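Local coordinates for protein Cd1 (Flavonifractor plautii, PDB 7D39) that probably reduces a carbon-carbon double bond in flavones and flavonols as an FMN-dependent ene-reductase, initiating their breakdown in gut bacteria, at residues W72-D75 / K76-D79; A128-P131 / R132-K135; A231-C234 / L235-L238; T252-A255 / E256-E259. One frame throughout, in Å; residues are numbered along the deposited sequence.

Interaction 1 (W72-D75 / K76-D79)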
loop_
_atom_site.group_PDB
_atom_site.type_symbol
_atom_site.label_atom_id
_atom_site.label_comp_id
_atom_site.label_asym_id
_atom_site.label_seq_id
_atom_site.Cartn_x
_atom_site.Cartn_y
_atom_site.Cartn_z
ATOM N N TRP A 72 12.804 9.923 -7.172
ATOM C CA TRP A 72 13.194 9.105 -8.318
ATOM C C TRP A 72 12.365 7.826 -8.384
ATOM O O TRP A 72 11.784 7.498 -9.425
ATOM C CB TRP A 72 14.683 8.789 -8.237
ATOM C CG TRP A 72 15.199 7.936 -9.352
ATOM C CD1 TRP A 72 15.691 8.359 -10.563
ATOM C CD2 TRP A 72 15.290 6.507 -9.361
ATOM N NE1 TRP A 72 16.073 7.277 -11.320
ATOM C CE2 TRP A 72 15.845 6.129 -10.609
ATOM C CE3 TRP A 72 14.961 5.511 -8.441
ATOM C CZ2 TRP A 72 16.069 4.801 -10.955
ATOM C CZ3 TRP A 72 15.179 4.179 -8.795
ATOM C CH2 TRP A 72 15.738 3.844 -10.036
ATOM N N LEU A 73 12.294 7.092 -7.274
ATOM C CA LEU A 73 11.501 5.863 -7.257
ATOM C C LEU A 73 10.060 6.134 -7.676
ATOM O O LEU A 73 9.485 5.407 -8.494
ATOM C CB LEU A 73 11.540 5.234 -5.858
ATOM C CG LEU A 73 10.757 3.941 -5.600
ATOM C CD1 LEU A 73 11.186 2.852 -6.561
ATOM C CD2 LEU A 73 10.912 3.478 -4.142
ATOM N N LEU A 74 9.465 7.186 -7.124
ATOM C CA LEU A 74 8.082 7.503 -7.434
ATOM C C LEU A 74 7.895 7.799 -8.918
ATOM O O LEU A 74 6.936 7.318 -9.534
ATOM C CB LEU A 74 7.627 8.686 -6.573
ATOM C CG LEU A 74 6.124 8.774 -6.420
ATOM C CD1 LEU A 74 5.657 7.446 -5.901
ATOM C CD2 LEU A 74 5.745 9.893 -5.466
ATOM N N ASP A 75 8.794 8.594 -9.508
ATOM C CA ASP A 75 8.710 8.848 -10.944
ATOM C C ASP A 75 8.695 7.540 -11.721
ATOM O O ASP A 75 7.935 7.391 -12.683
ATOM C CB ASP A 75 9.873 9.722 -11.431
ATOM C CG ASP A 75 9.820 11.138 -10.900
ATOM O OD1 ASP A 75 8.747 11.778 -10.946
ATOM O OD2 ASP A 75 10.874 11.628 -10.440
ATOM N N LYS A 76 9.535 6.583 -11.326
ATOM C CA LYS A 76 9.576 5.311 -12.044
ATOM C C LYS A 76 8.254 4.576 -11.912
ATOM O O LYS A 76 7.742 4.021 -12.888
ATOM C CB LYS A 76 10.715 4.424 -11.532
ATOM C CG LYS A 76 12.124 5.016 -11.603
ATOM C CD LYS A 76 12.575 5.308 -13.025
ATOM C CE LYS A 76 12.599 4.068 -13.868
ATOM N NZ LYS A 76 13.330 4.321 -15.139
HETATM N N MSE A 77 7.689 4.555 -10.712
HETATM C CA MSE A 77 6.436 3.857 -10.520
HETATM C C MSE A 77 5.323 4.518 -11.328
HETATM O O MSE A 77 4.463 3.833 -11.864
HETATM C CB MSE A 77 6.077 3.805 -9.048
HETATM C CG MSE A 77 7.079 3.028 -8.234
HETATM SE SE MSE A 77 6.800 3.194 -6.296
HETATM C CE MSE A 77 5.528 1.723 -6.021
ATOM N N LEU A 78 5.363 5.849 -11.440
ATOM C CA LEU A 78 4.321 6.562 -12.177
ATOM C C LEU A 78 4.416 6.314 -13.675
ATOM O O LEU A 78 3.400 6.366 -14.372
ATOM C CB LEU A 78 4.395 8.067 -11.885
ATOM C CG LEU A 78 3.916 8.572 -10.515
ATOM C CD1 LEU A 78 4.292 10.025 -10.312
ATOM C CD2 LEU A 78 2.409 8.403 -10.379
ATOM N N ASP A 79 5.618 6.064 -14.191
ATOM C CA ASP A 79 5.780 5.767 -15.607
ATOM C C ASP A 79 5.369 4.350 -15.973
ATOM O O ASP A 79 5.266 4.051 -17.164
ATOM C CB ASP A 79 7.232 5.976 -16.047
ATOM C CG ASP A 79 7.573 7.435 -16.300
ATOM O OD1 ASP A 79 6.648 8.260 -16.490
ATOM O OD2 ASP A 79 8.787 7.750 -16.316
#
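Trp72 carries its indole anti to the backbone N (chi1 179°), while Lys76 sets CG anti to its carbonyl carbon (chi1 -58°), and the two settings bring the lysine chain over the ring one helical turn back. This is an i to i+4 pair on helix 70-79 of a flavodoxin-like fold, with a five-stranded parallel sheet of order 2-1-3-4-5. Lys76 CG stands 3.9 Å above the centre of the six-membered ring of Trp72, a CH-pi contact over the face, and bends at chi2 and chi3 carry the amine on to Glu34. An alanine in place of Lys76 is likely to uncover that indole face and leave Glu34 without its charged mate. The backbone keeps regular helical bonding, from Lys76 N to Trp72 O at 3.1 Å through Asp79 N to Asp75 O. The buried side of the turn is apolar: Leu73 and Leu74 meet selenomethionine Met77, which also rests on Leu4 and Ile6 of strand 2-7, while Leu78 reaches Met109 of helix 96-109. The selenium, SE of Met77, sits 4.1 Å from Leu73 CG and 4.4 Å from Leu74 CD1.

Interaction 2 (A128-P131 / R132-K135)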
loop_
_atom_site.group_PDB
_atom_site.type_symbol
_atom_site.label_atom_id
_atom_site.label_comp_id
_atom_site.label_asym_id
_atom_site.label_seq_id
_atom_site.Cartn_x
_atom_site.Cartn_y
_atom_site.Cartn_z
ATOM N N ALA A 128 -1.446 22.817 -13.305
ATOM C CA ALA A 128 -1.903 21.432 -13.325
ATOM C C ALA A 128 -0.819 20.510 -12.780
ATOM O O ALA A 128 0.284 20.471 -13.341
ATOM C CB ALA A 128 -2.276 21.022 -14.746
ATOM N N PRO A 129 -1.090 19.743 -11.711
ATOM C CA PRO A 129 -0.022 18.980 -11.041
ATOM C C PRO A 129 0.173 17.905 -12.100
ATOM O O PRO A 129 -0.444 17.961 -13.169
ATOM C CB PRO A 129 -0.783 18.154 -9.994
ATOM C CG PRO A 129 -2.209 18.190 -10.422
ATOM C CD PRO A 129 -2.404 19.503 -11.099
ATOM N N ASP A 130 1.056 16.949 -11.842
ATOM C CA ASP A 130 1.264 15.816 -12.745
ATOM C C ASP A 130 0.187 14.867 -13.244
ATOM O O ASP A 130 -0.340 14.068 -12.452
ATOM C CB ASP A 130 2.389 15.064 -12.034
ATOM C CG ASP A 130 3.087 14.022 -12.930
ATOM O OD1 ASP A 130 2.463 13.474 -13.861
ATOM O OD2 ASP A 130 4.276 13.734 -12.681
ATOM N N PRO A 131 -0.171 14.922 -14.525
ATOM C CA PRO A 131 -1.219 14.020 -15.029
ATOM C C PRO A 131 -1.004 12.572 -14.634
ATOM O O PRO A 131 -1.960 11.878 -14.269
ATOM C CB PRO A 131 -1.129 14.198 -16.550
ATOM C CG PRO A 131 -0.472 15.506 -16.743
ATOM C CD PRO A 131 0.482 15.671 -15.604
ATOM N N ARG A 132 0.240 12.097 -14.700
ATOM C CA ARG A 132 0.528 10.710 -14.357
ATOM C C ARG A 132 -0.054 10.330 -13.006
ATOM O O ARG A 132 -0.487 9.190 -12.816
ATOM C CB ARG A 132 2.037 10.482 -14.365
ATOM C CG ARG A 132 2.659 10.557 -15.737
ATOM C CD ARG A 132 4.129 10.276 -15.639
ATOM N NE ARG A 132 4.736 11.139 -14.634
ATOM C CZ ARG A 132 5.932 10.933 -14.099
ATOM N NH1 ARG A 132 6.659 9.880 -14.466
ATOM N NH2 ARG A 132 6.394 11.776 -13.192
ATOM N N ILE A 133 -0.109 11.282 -12.072
ATOM C CA ILE A 133 -0.448 10.967 -10.686
ATOM C C ILE A 133 -1.845 10.372 -10.571
ATOM O O ILE A 133 -2.089 9.504 -9.727
ATOM C CB ILE A 133 -0.307 12.220 -9.810
ATOM C CG1 ILE A 133 1.170 12.527 -9.586
ATOM C CG2 ILE A 133 -1.018 12.016 -8.492
ATOM C CD1 ILE A 133 1.411 13.922 -9.081
ATOM N N LEU A 134 -2.790 10.845 -11.384
ATOM C CA LEU A 134 -4.158 10.345 -11.326
ATOM C C LEU A 134 -4.424 9.191 -12.284
ATOM O O LEU A 134 -5.522 8.629 -12.261
ATOM C CB LEU A 134 -5.136 11.475 -11.616
ATOM C CG LEU A 134 -5.197 12.483 -10.478
ATOM C CD1 LEU A 134 -6.191 13.598 -10.790
ATOM C CD2 LEU A 134 -5.574 11.755 -9.203
ATOM N N LYS A 135 -3.453 8.826 -13.117
ATOM C CA LYS A 135 -3.592 7.691 -14.022
ATOM C C LYS A 135 -3.904 6.410 -13.252
ATOM O O LYS A 135 -3.275 6.109 -12.237
ATOM C CB LYS A 135 -2.292 7.525 -14.813
ATOM C CG LYS A 135 -2.456 7.263 -16.289
ATOM C CD LYS A 135 -1.304 6.395 -16.820
ATOM C CE LYS A 135 0.071 6.963 -16.449
ATOM N NZ LYS A 135 1.203 6.034 -16.774
#
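At Asp130 the chain is still extended (psi 110°), then turns at Pro131 into the short, weakly bonded helix 131-134, where Ile133 N bonds to Asp130 O at 2.8 Å and Leu134 N to Pro131 O at 3.2 Å. Asp130 is the N-cap. Its OD1 receives a weak bond from Arg132 N at 2.7 Å, the link of an Asx turn, which its carboxylate can make because CG lies anti to the backbone N (chi1 -165°). The same carboxylate is gripped side-on by the guanidinium of Arg132: NH2 lies 2.9 Å from Asp130 OD2 and NE 3.3 Å from that same atom, both using its syn lone pair. The planes of the two groups are 14° apart, and the double hold should fix the carboxylate's rotation. Ile133 CD1 lies close to Asp130 CB. A leucine in place of Arg132 would probably leave the N-cap carboxylate, and those of Asp75 and Asp79, without a shared cation. Those two aspartates belong to helix 70-79, and Arg132 reaches them through NH2 and NH1 respectively, so one guanidinium joins three carboxylates. Ile133 leans on Leu78 of that helix and on Asn114 of helix 111-124, with Leu134 also touching Asn114 and Thr118; beyond Lys135 the chain soon enters strand 138-144.

Interaction 3 (A231-C234 / L235-L238)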
loop_
_atom_site.group_PDB
_atom_site.type_symbol
_atom_site.label_atom_id
_atom_site.label_comp_id
_atom_site.label_asym_id
_atom_site.label_seq_id
_atom_site.Cartn_x
_atom_site.Cartn_y
_atom_site.Cartn_z
ATOM N N ALA A 231 -16.586 -5.237 14.447
ATOM C CA ALA A 231 -15.435 -5.777 13.796
ATOM C C ALA A 231 -15.003 -4.837 12.686
ATOM O O ALA A 231 -15.765 -4.489 11.829
ATOM C CB ALA A 231 -15.733 -7.158 13.284
ATOM N N ILE A 232 -13.763 -4.412 12.742
ATOM C CA ILE A 232 -13.215 -3.532 11.745
ATOM C C ILE A 232 -12.206 -4.228 10.857
ATOM O O ILE A 232 -11.287 -4.832 11.313
ATOM C CB ILE A 232 -12.580 -2.298 12.371
ATOM C CG1 ILE A 232 -13.504 -1.730 13.432
ATOM C CG2 ILE A 232 -12.247 -1.285 11.290
ATOM C CD1 ILE A 232 -13.076 -0.401 13.985
ATOM N N CYS A 233 -12.423 -4.122 9.577
ATOM C CA CYS A 233 -11.466 -4.573 8.639
ATOM C C CYS A 233 -10.191 -3.753 8.711
ATOM O O CYS A 233 -10.236 -2.570 8.712
ATOM C CB CYS A 233 -12.006 -4.492 7.267
ATOM S SG CYS A 233 -10.761 -5.198 6.245
ATOM N N CYS A 234 -9.059 -4.413 8.783
ATOM C CA CYS A 234 -7.807 -3.688 8.998
ATOM C C CYS A 234 -7.272 -3.021 7.734
ATOM O O CYS A 234 -6.441 -2.116 7.833
ATOM C CB CYS A 234 -6.753 -4.623 9.572
ATOM S SG CYS A 234 -7.003 -4.960 11.298
ATOM N N LEU A 235 -7.732 -3.417 6.554
ATOM C CA LEU A 235 -7.299 -2.772 5.307
ATOM C C LEU A 235 -8.238 -1.620 4.960
ATOM O O LEU A 235 -7.826 -0.461 4.938
ATOM C CB LEU A 235 -7.244 -3.791 4.163
ATOM C CG LEU A 235 -6.788 -3.240 2.807
ATOM C CD1 LEU A 235 -5.471 -2.469 2.940
ATOM C CD2 LEU A 235 -6.641 -4.368 1.780
ATOM N N CYS A 236 -9.504 -1.936 4.687
ATOM C CA CYS A 236 -10.433 -0.975 4.114
ATOM C C CYS A 236 -11.265 -0.230 5.161
ATOM O O CYS A 236 -11.925 0.756 4.824
ATOM C CB CYS A 236 -11.332 -1.697 3.097
ATOM S SG CYS A 236 -12.656 -2.801 3.704
ATOM N N GLY A 237 -11.241 -0.656 6.420
ATOM C CA GLY A 237 -11.860 0.114 7.473
ATOM C C GLY A 237 -13.357 -0.023 7.594
ATOM O O GLY A 237 -13.949 0.635 8.459
ATOM N N LEU A 238 -13.994 -0.836 6.752
ATOM C CA LEU A 238 -15.408 -1.117 6.928
ATOM C C LEU A 238 -15.650 -1.649 8.332
ATOM O O LEU A 238 -14.863 -2.443 8.854
ATOM C CB LEU A 238 -15.888 -2.122 5.883
ATOM C CG LEU A 238 -16.093 -1.574 4.470
ATOM C CD1 LEU A 238 -16.191 -2.688 3.455
ATOM C CD2 LEU A 238 -17.339 -0.710 4.412
#
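Cys233, Leu235 and Leu238 carry the turn that follows strand 230-233, and Cys233 is its hub. Its backbone N donates a nearly straight hydrogen bond to Leu238 O at 3.0 Å, and its own carbonyl O takes a weak bond from Gly237 N at 3.2 Å. The loop is thus drawn back against the strand it has just left. The second partner, Gly237, adopts a positive phi (80°), a backbone state that favours glycine. Leu238 O is used twice, since the CA of Ile232 also approaches it at 3.5 Å in a CA-H...O contact. The sulfur of Cys233 is anti to the backbone N (chi1 -176°), which turns it in under the loop: SG lies 4.3 Å from Leu235 CB and 4.0 Å from Cys236 SG. Both sulfurs are modelled as bonded to Cys219, as is that of Cys216, yet one sulfur can form only a single disulfide at a time, so the assignment is doubtful. Two Cys-X-X-Cys pairs meeting beside a small antiparallel sheet recall zinc-ribbon and rubredoxin-like knuckles, although no metal is modelled here. Leu235 sends its side chain away from the turn to Met159 and Leu162 of helix 153-162, whereas Leu238 packs on His218 and Gln257. Strand 230-233 itself runs between strands 224-227 and 239-245, antiparallel to each, and the turn links it to the latter.

Interaction 4 (T252-A255 / E256-E259)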
loop_
_atom_site.group_PDB
_atom_site.type_symbol
_atom_site.label_atom_id
_atom_site.label_comp_id
_atom_site.label_asym_id
_atom_site.label_seq_id
_atom_site.Cartn_x
_atom_site.Cartn_y
_atom_site.Cartn_z
ATOM N N THR A 252 -19.898 -9.206 7.467
ATOM C CA THR A 252 -21.016 -8.415 6.973
ATOM C C THR A 252 -20.937 -6.989 7.507
ATOM O O THR A 252 -20.308 -6.716 8.533
ATOM C CB THR A 252 -22.371 -9.031 7.357
ATOM O OG1 THR A 252 -22.426 -9.237 8.775
ATOM C CG2 THR A 252 -22.578 -10.362 6.640
ATOM N N PHE A 253 -21.605 -6.079 6.804
ATOM C CA PHE A 253 -21.579 -4.665 7.148
ATOM C C PHE A 253 -22.765 -3.986 6.482
ATOM O O PHE A 253 -23.239 -4.438 5.431
ATOM C CB PHE A 253 -20.269 -4.004 6.703
ATOM C CG PHE A 253 -19.979 -4.167 5.243
ATOM C CD1 PHE A 253 -20.400 -3.218 4.331
ATOM C CD2 PHE A 253 -19.285 -5.276 4.785
ATOM C CE1 PHE A 253 -20.131 -3.365 2.993
ATOM C CE2 PHE A 253 -19.007 -5.432 3.445
ATOM C CZ PHE A 253 -19.430 -4.478 2.548
ATOM N N PRO A 254 -23.301 -2.989 7.137
ATOM C CA PRO A 254 -24.406 -2.232 6.590
ATOM C C PRO A 254 -23.896 -1.621 5.358
ATOM O O PRO A 254 -22.880 -0.995 5.375
ATOM C CB PRO A 254 -24.638 -1.162 7.626
ATOM C CG PRO A 254 -23.412 -1.110 8.423
ATOM C CD PRO A 254 -22.912 -2.500 8.453
ATOM N N ALA A 255 -24.675 -1.635 4.303
ATOM C CA ALA A 255 -24.215 -1.194 2.995
ATOM C C ALA A 255 -23.821 0.261 2.914
ATOM O O ALA A 255 -23.138 0.691 2.043
ATOM C CB ALA A 255 -25.284 -1.455 1.974
ATOM N N GLU A 256 -24.347 1.030 3.810
ATOM C CA GLU A 256 -24.031 2.453 3.856
ATOM C C GLU A 256 -22.576 2.694 4.254
ATOM O O GLU A 256 -21.997 3.728 3.898
ATOM C CB GLU A 256 -24.990 3.164 4.816
ATOM C CG GLU A 256 -24.803 4.670 4.905
ATOM C CD GLU A 256 -23.723 5.067 5.897
ATOM O OE1 GLU A 256 -23.275 6.238 5.862
ATOM O OE2 GLU A 256 -23.320 4.202 6.708
ATOM N N GLN A 257 -21.970 1.756 4.991
ATOM C CA GLN A 257 -20.554 1.868 5.332
ATOM C C GLN A 257 -19.681 1.993 4.089
ATOM O O GLN A 257 -18.582 2.551 4.159
ATOM C CB GLN A 257 -20.113 0.658 6.162
ATOM C CG GLN A 257 -20.293 0.814 7.660
ATOM C CD GLN A 257 -19.224 1.701 8.287
ATOM O OE1 GLN A 257 -18.025 1.442 8.153
ATOM N NE2 GLN A 257 -19.654 2.748 8.979
ATOM N N LEU A 258 -20.146 1.478 2.943
ATOM C CA LEU A 258 -19.358 1.579 1.719
ATOM C C LEU A 258 -18.958 3.015 1.419
ATOM O O LEU A 258 -17.893 3.259 0.851
ATOM C CB LEU A 258 -20.145 1.008 0.545
ATOM C CG LEU A 258 -19.809 -0.443 0.233
ATOM C CD1 LEU A 258 -20.736 -0.987 -0.845
ATOM C CD2 LEU A 258 -18.362 -0.543 -0.191
ATOM N N GLU A 259 -19.809 3.971 1.774
ATOM C CA GLU A 259 -19.483 5.377 1.599
ATOM C C GLU A 259 -18.266 5.804 2.401
ATOM O O GLU A 259 -17.660 6.830 2.080
ATOM C CB GLU A 259 -20.675 6.238 2.020
ATOM C CG GLU A 259 -21.802 6.265 1.025
ATOM C CD GLU A 259 -22.267 7.676 0.789
ATOM O OE1 GLU A 259 -22.281 8.110 -0.386
ATOM O OE2 GLU A 259 -22.583 8.363 1.785
#
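Pro254 and Gln257 meet through both backbone and side chain, at the point where the chain leaves strand 248-252 and coils into a 3-10 segment. Two hydrogen bonds set this coil: Gln257 N to Pro254 O at 2.9 Å and Leu258 N to Ala255 O at 3.2 Å, each spanning three residues as 3-10 geometry requires. The apolar contacts come in two pairs. Pro254 and Gln257 run alongside each other, with their CG atoms 3.7 Å apart. Phe253 offers a ring edge, CE1, to Leu258 CG at 4.0 Å; its own CG sits between the backbone N and the carbonyl carbon (chi1 56°), which directs the ring toward the coil, and the ring also touches Leu238. The polar ends turn to partners beyond this pair of segments. Gln257 bends at chi2 and places OE1 to accept from the backbone N of Glu239, while Glu256 OE1 bonds with His260 NE2. In this largely surface turn, then, the backbone bonds supply the shape and a few apolar contacts pack against it. The amide of Gln257 fastens the coil to the start of strand 239-245, and the nearby carboxylate of Glu256 would probably favour a protonated His260.

How the interactions relate
Interactions 1 and 2 lie within the flavodoxin-like part and touch, since interaction 2 meets helix 70-79 along a seam that is partly ionic and partly apolar. Interactions 3 and 4 touch likewise by the small antiparallel sheet, where Leu238 joins one to the other. Between the two pairs the nearest atoms are about 15 Å or more apart. Each pair sets a more buried contact against a surface one: helix 70-79 is partly buried and the cysteine turn buried, whereas the 131-134 cap and the 3-10 coil are superficial. The first pair is joined by salt bridges as well as packing, the second mainly by apolar packing.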